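Local structure of LPXTG family cell surface protein Fms2 (Enterococcus faecium DO, 5FCE) at residues 34-39 and 95-100; 41-46 and 53-58. The protein is a wall-anchored adhesin, also called SgrA, whose ligand-binding region, the piece described here, probably attaches the bacterium to its targets. All blocks are in the same frame, centred on the assembly; numbering follows the deposited sequence.

In the fold
Both contacts belong to one four-stranded antiparallel sheet of the ligand-binding domain, ordered 54-60, 36-42, 91-96, 99-103. Strand 36-42 lies between 54-60 and 91-96: interaction 1 samples its pairing with 91-96 near its start, interaction 2 its pairing with 54-60 near its end, and their centres are about 15 Å apart. Along the chain, 41-46 and 53-58 form a local hairpin nested inside the longer loop that 34-39 and 95-100 close. The two meet where His38 NE2 bonds Glu57 OE1 and Ala39 N bonds Val58 O. Together they join three of the four strands of this sheet; the sequence family is immunoglobulin-like, though the structure was reported as a new fold.

Interaction 1: residues 34-39 and 95-100; sequences ASDVHA and FYDGQM
Backbone pairing sets the frame: strand 36-39 runs antiparallel to 95-96, with His38 and Phe95 as the hydrogen-bonded pair and Val37 and Tyr96 as the non-hydrogen-bonded one. His38 N gives to Phe95 O and Phe95 N to His38 O, each bond 2.9 Å long. One step on, Asp97 N reaches Asp36 O at 3.1 Å, nearly along the C=O axis. A water also donates to Asp36 O and, weakly, to Phe95 O.

The carboxylate of Asp97 extends the pairing past the strand end. Asp97 is the second residue of a type I' turn from Tyr96 to Gln99, and its CG lies beside its own backbone N (chi1 -67°), which turns the carboxylate to the corner at Ser35. OD1 takes Asp36 N at 2.8 Å and OD2 takes Ser35 N at 3.0 Å, both on syn lone pairs, so two consecutive amides hold the group's rotation. Asp36 OD2, itself bonded by Ser35 OG, stands 4.2 Å from Asp97 OD1; this proximity of like charges may raise the proton affinity of Asp36 a little, since the two amide bonds favour the charged form of Asp97.

Side-chain contacts fall on two faces. Tyr96 CB rests against Ala34 CB and Val37 CG2, while its ring, placed between N and carbonyl carbon (chi1 61°), leads away. On the other face His38 and Phe95 point the same way, side by side; their planes are 25° apart but slid so far that the rings barely overlap. The carbonyl oxygen His38 O comes to the Phe95 ring edge, in plane, 3.2 Å from Phe95 CD1.

On its other edge the strand pairs with 54-60, from which Glu57 bonds His38 NE2 and Tyr59 stacks on the His38 ring, while Val37 and Tyr96 pack on Trp65 of strand 63-65.

Interaction 2: residues 41-46 and 53-58; sequences LTYGWD and KVIGEV
The Lys53 and Tyr43 side chains cross at about a right angle, the lysine methylenes lying over one ring face. Lys53 CB sits 3.5 Å above the ring centre, almost on the normal: a CH-pi contact, with CG reaching over toward CE2. Tyr43 can take this place because its CG stands in the crowded position between backbone N and carbonyl carbon (chi1 58°). Ile55 CG1 meets the same ring at its edge, in plane, 3.7 Å from Tyr43 CD1. Beyond the ring the extended lysine packs directly on the backbone of Gly44, and its NZ reaches a water that also bonds Tyr43 O. In the backbone, Tyr43 N gives to Lys53 O at 3.0 Å, and Thr42 OG1 accepts Gly44 N in an ST turn.

Leu41 faces a classic beta bulge. Its O takes Ile55 N at 2.8 Å and, weakly, Gly56 N at 3.4 Å, while its N gives to Gly56 O nearly along the C=O axis. Leu41 CD2 meets Ile55 CG2 obliquely at 4.0 Å, both side chains buried and packed also on Ile22 of strand 21-28.

The chemistry thus changes along the hairpin, from buried leucine and isoleucine to a partly exposed ring covered on one face by a lysine chain. Lys53 gives the ring only its methylene groups; the charge that may polarise it comes from Lys87, in a cation-pi contact.

Interaction 1: residues 34-39 and 95-100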
loop_
_atom_site.group_PDB
_atom_site.type_symbol
_atom_site.label_atom_id
_atom_site.label_comp_id
_atom_site.label_asym_id
_atom_site.label_seq_id
_atom_site.Cartn_x
_atom_site.Cartn_y
_atom_site.Cartn_z
ATOM N N ALA A 34 0.826 0.283 16.328
ATOM C CA ALA A 34 -0.333 -0.587 16.126
ATOM C C ALA A 34 -0.003 -2.070 16.301
ATOM O O ALA A 34 0.958 -2.590 15.733
ATOM C CB ALA A 34 -0.963 -0.334 14.762
ATOM N N SER A 35 -0.834 -2.759 17.067
ATOM C CA SER A 35 -0.661 -4.189 17.300
ATOM C C SER A 35 -0.850 -5.031 16.040
ATOM O O SER A 35 -0.061 -5.940 15.761
ATOM C CB SER A 35 -1.648 -4.633 18.379
ATOM O OG SER A 35 -1.635 -6.030 18.559
ATOM N N ASP A 36 -1.903 -4.735 15.287
ATOM C CA ASP A 36 -2.220 -5.527 14.105
ATOM C C ASP A 36 -2.562 -4.638 12.925
ATOM O O ASP A 36 -3.451 -3.791 13.004
ATOM C CB ASP A 36 -3.370 -6.481 14.409
ATOM C CG ASP A 36 -3.031 -7.435 15.511
ATOM O OD1 ASP A 36 -2.431 -8.485 15.205
ATOM O OD2 ASP A 36 -3.331 -7.106 16.681
ATOM N N VAL A 37 -1.834 -4.826 11.833
ATOM C CA VAL A 37 -1.978 -3.961 10.673
ATOM C C VAL A 37 -2.259 -4.845 9.451
ATOM O O VAL A 37 -1.740 -5.951 9.355
ATOM C CB VAL A 37 -0.712 -3.098 10.481
ATOM C CG1 VAL A 37 -0.722 -2.366 9.142
ATOM C CG2 VAL A 37 -0.582 -2.090 11.625
ATOM N N HIS A 38 -3.122 -4.378 8.557
ATOM C CA HIS A 38 -3.440 -5.112 7.331
ATOM C C HIS A 38 -3.473 -4.103 6.205
ATOM O O HIS A 38 -4.331 -3.220 6.194
ATOM C CB HIS A 38 -4.815 -5.766 7.467
ATOM C CG HIS A 38 -5.269 -6.511 6.248
ATOM N ND1 HIS A 38 -6.598 -6.790 6.008
ATOM C CD2 HIS A 38 -4.578 -7.053 5.217
ATOM C CE1 HIS A 38 -6.706 -7.473 4.883
ATOM N NE2 HIS A 38 -5.497 -7.638 4.377
ATOM N N ALA A 39 -2.541 -4.215 5.266
ATOM C CA ALA A 39 -2.467 -3.250 4.175
ATOM C C ALA A 39 -2.941 -3.909 2.889
ATOM O O ALA A 39 -2.508 -5.014 2.558
ATOM C CB ALA A 39 -1.059 -2.732 4.033
ATOM N N PHE A 95 -5.382 -0.828 7.397
ATOM C CA PHE A 95 -6.155 -1.122 8.599
ATOM C C PHE A 95 -5.188 -1.227 9.763
ATOM O O PHE A 95 -4.129 -1.846 9.633
ATOM C CB PHE A 95 -6.884 -2.458 8.434
ATOM C CG PHE A 95 -7.866 -2.484 7.299
ATOM C CD1 PHE A 95 -7.492 -2.979 6.054
ATOM C CD2 PHE A 95 -9.166 -2.034 7.479
ATOM C CE1 PHE A 95 -8.397 -3.017 5.010
ATOM C CE2 PHE A 95 -10.076 -2.064 6.435
ATOM C CZ PHE A 95 -9.690 -2.560 5.198
ATOM N N TYR A 96 -5.553 -0.649 10.902
ATOM C CA TYR A 96 -4.692 -0.670 12.084
ATOM C C TYR A 96 -5.566 -0.670 13.333
ATOM O O TYR A 96 -6.317 0.289 13.598
ATOM C CB TYR A 96 -3.692 0.512 12.085
ATOM C CG TYR A 96 -4.339 1.874 12.093
ATOM C CD1 TYR A 96 -4.886 2.417 10.929
ATOM C CD2 TYR A 96 -4.411 2.623 13.270
ATOM C CE1 TYR A 96 -5.497 3.658 10.945
ATOM C CE2 TYR A 96 -5.013 3.854 13.293
ATOM C CZ TYR A 96 -5.557 4.368 12.135
ATOM O OH TYR A 96 -6.156 5.609 12.184
ATOM N N ASP A 97 -5.493 -1.771 14.069
ATOM C CA ASP A 97 -6.217 -1.923 15.330
ATOM C C ASP A 97 -7.680 -1.499 15.292
ATOM O O ASP A 97 -8.186 -0.883 16.236
ATOM C CB ASP A 97 -5.469 -1.204 16.455
ATOM C CG ASP A 97 -4.150 -1.868 16.773
ATOM O OD1 ASP A 97 -3.914 -2.973 16.239
ATOM O OD2 ASP A 97 -3.363 -1.299 17.563
ATOM N N GLY A 98 -8.351 -1.836 14.197
ATOM C CA GLY A 98 -9.775 -1.597 14.052
ATOM C C GLY A 98 -10.149 -0.349 13.280
ATOM O O GLY A 98 -11.327 -0.132 12.961
ATOM N N GLN A 99 -9.154 0.480 12.984
ATOM C CA GLN A 99 -9.385 1.721 12.241
ATOM C C GLN A 99 -8.814 1.572 10.844
ATOM O O GLN A 99 -8.167 0.563 10.544
ATOM C CB GLN A 99 -8.762 2.918 12.978
ATOM C CG GLN A 99 -9.316 3.069 14.425
ATOM C CD GLN A 99 -10.839 3.172 14.474
ATOM O OE1 GLN A 99 -11.449 3.872 13.659
ATOM N NE2 GLN A 99 -11.467 2.460 15.432
HETATM N N MSE A 100 -9.084 2.539 9.973
HETATM C CA MSE A 100 -8.565 2.428 8.612
HETATM C C MSE A 100 -8.290 3.780 8.001
HETATM O O MSE A 100 -8.910 4.775 8.363
HETATM C CB MSE A 100 -9.526 1.641 7.727
HETATM C CG MSE A 100 -10.916 2.220 7.615
HETATM SE SE MSE A 100 -11.843 1.138 6.283
HETATM C CE MSE A 100 -11.313 2.215 4.755
HETATM O O HOH W 1 -5.428 -4.369 11.045
#

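Interaction 2: residues 41-46 and 53-58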
loop_
_atom_site.group_PDB
_atom_site.type_symbol
_atom_site.label_atom_id
_atom_site.label_comp_id
_atom_site.label_asym_id
_atom_site.label_seq_id
_atom_site.Cartn_x
_atom_site.Cartn_y
_atom_site.Cartn_z
ATOM N N LEU A 41 -3.644 -3.358 -1.258
ATOM C CA LEU A 41 -3.547 -2.583 -2.492
ATOM C C LEU A 41 -4.734 -2.973 -3.379
ATOM O O LEU A 41 -4.972 -4.158 -3.622
ATOM C CB LEU A 41 -2.229 -2.906 -3.186
ATOM C CG LEU A 41 -1.584 -1.926 -4.154
ATOM C CD1 LEU A 41 -1.451 -0.542 -3.538
ATOM C CD2 LEU A 41 -0.217 -2.476 -4.566
ATOM N N THR A 42 -5.495 -1.989 -3.841
ATOM C CA THR A 42 -6.741 -2.289 -4.541
ATOM C C THR A 42 -6.919 -1.405 -5.769
ATOM O O THR A 42 -6.354 -0.307 -5.832
ATOM C CB THR A 42 -7.951 -2.132 -3.585
ATOM O OG1 THR A 42 -9.169 -2.387 -4.289
ATOM C CG2 THR A 42 -7.988 -0.734 -3.010
ATOM N N TYR A 43 -7.665 -1.888 -6.762
ATOM C CA TYR A 43 -8.085 -1.002 -7.846
ATOM C C TYR A 43 -9.572 -0.647 -7.792
ATOM O O TYR A 43 -10.137 -0.127 -8.758
ATOM C CB TYR A 43 -7.667 -1.528 -9.226
ATOM C CG TYR A 43 -8.175 -2.901 -9.594
ATOM C CD1 TYR A 43 -7.518 -4.041 -9.154
ATOM C CD2 TYR A 43 -9.285 -3.055 -10.421
ATOM C CE1 TYR A 43 -7.967 -5.304 -9.498
ATOM C CE2 TYR A 43 -9.740 -4.313 -10.784
ATOM C CZ TYR A 43 -9.076 -5.430 -10.317
ATOM O OH TYR A 43 -9.517 -6.683 -10.664
ATOM N N GLY A 44 -10.197 -0.909 -6.652
ATOM C CA GLY A 44 -11.591 -0.537 -6.470
ATOM C C GLY A 44 -12.241 -1.118 -5.228
ATOM O O GLY A 44 -12.974 -2.106 -5.296
ATOM N N TRP A 45 -11.987 -0.499 -4.084
ATOM C CA TRP A 45 -12.615 -0.954 -2.843
ATOM C C TRP A 45 -12.635 0.164 -1.800
ATOM O O TRP A 45 -11.656 0.891 -1.656
ATOM C CB TRP A 45 -11.874 -2.186 -2.306
ATOM C CG TRP A 45 -12.495 -2.795 -1.074
ATOM C CD1 TRP A 45 -13.833 -2.960 -0.816
ATOM C CD2 TRP A 45 -11.800 -3.319 0.065
ATOM N NE1 TRP A 45 -14.005 -3.549 0.417
ATOM C CE2 TRP A 45 -12.774 -3.788 0.973
ATOM C CE3 TRP A 45 -10.448 -3.433 0.407
ATOM C CZ2 TRP A 45 -12.435 -4.362 2.201
ATOM C CZ3 TRP A 45 -10.112 -4.013 1.623
ATOM C CH2 TRP A 45 -11.102 -4.468 2.504
ATOM N N ASP A 46 -13.743 0.292 -1.071
ATOM C CA ASP A 46 -13.882 1.347 -0.072
ATOM C C ASP A 46 -13.367 0.938 1.313
ATOM O O ASP A 46 -13.381 1.730 2.251
ATOM C CB ASP A 46 -15.338 1.834 -0.003
ATOM C CG ASP A 46 -16.298 0.771 0.512
ATOM O OD1 ASP A 46 -15.882 -0.383 0.774
ATOM O OD2 ASP A 46 -17.498 1.093 0.636
ATOM N N LYS A 53 -11.233 -6.387 -5.543
ATOM C CA LYS A 53 -10.261 -5.909 -6.520
ATOM C C LYS A 53 -8.851 -5.798 -5.946
ATOM O O LYS A 53 -8.185 -4.768 -6.086
ATOM C CB LYS A 53 -10.728 -4.587 -7.131
ATOM C CG LYS A 53 -11.955 -4.744 -8.037
ATOM C CD LYS A 53 -12.535 -3.377 -8.391
ATOM C CE LYS A 53 -13.836 -3.495 -9.180
ATOM N NZ LYS A 53 -14.493 -2.160 -9.404
ATOM N N VAL A 54 -8.408 -6.883 -5.312
ATOM C CA VAL A 54 -7.124 -6.918 -4.612
ATOM C C VAL A 54 -5.940 -7.111 -5.557
ATOM O O VAL A 54 -5.877 -8.080 -6.309
ATOM C CB VAL A 54 -7.135 -8.021 -3.527
ATOM C CG1 VAL A 54 -5.795 -8.097 -2.802
ATOM C CG2 VAL A 54 -8.257 -7.739 -2.537
ATOM N N ILE A 55 -4.996 -6.180 -5.502
ATOM C CA ILE A 55 -3.755 -6.293 -6.249
ATOM C C ILE A 55 -2.774 -7.039 -5.355
ATOM O O ILE A 55 -1.925 -7.809 -5.820
ATOM C CB ILE A 55 -3.237 -4.886 -6.604
ATOM C CG1 ILE A 55 -4.229 -4.190 -7.547
ATOM C CG2 ILE A 55 -1.831 -4.926 -7.232
ATOM C CD1 ILE A 55 -4.030 -2.662 -7.611
ATOM N N GLY A 56 -2.904 -6.818 -4.049
ATOM C CA GLY A 56 -2.125 -7.573 -3.087
ATOM C C GLY A 56 -2.364 -7.078 -1.680
ATOM O O GLY A 56 -2.952 -6.011 -1.487
ATOM N N GLU A 57 -1.907 -7.850 -0.698
ATOM C CA GLU A 57 -2.133 -7.513 0.700
ATOM C C GLU A 57 -1.076 -8.128 1.609
ATOM O O GLU A 57 -0.423 -9.106 1.250
ATOM C CB GLU A 57 -3.533 -7.955 1.152
ATOM C CG GLU A 57 -3.742 -9.455 1.093
ATOM C CD GLU A 57 -5.168 -9.873 1.400
ATOM O OE1 GLU A 57 -5.854 -9.176 2.186
ATOM O OE2 GLU A 57 -5.591 -10.921 0.859
ATOM N N VAL A 58 -0.933 -7.566 2.805
ATOM C CA VAL A 58 0.025 -8.089 3.766
ATOM C C VAL A 58 -0.520 -7.859 5.170
ATOM O O VAL A 58 -1.249 -6.891 5.414
ATOM C CB VAL A 58 1.432 -7.446 3.589
ATOM C CG1 VAL A 58 1.405 -5.958 3.921
ATOM C CG2 VAL A 58 2.471 -8.168 4.434
HETATM O O HOH W 2 -12.474 -0.279 -10.320
#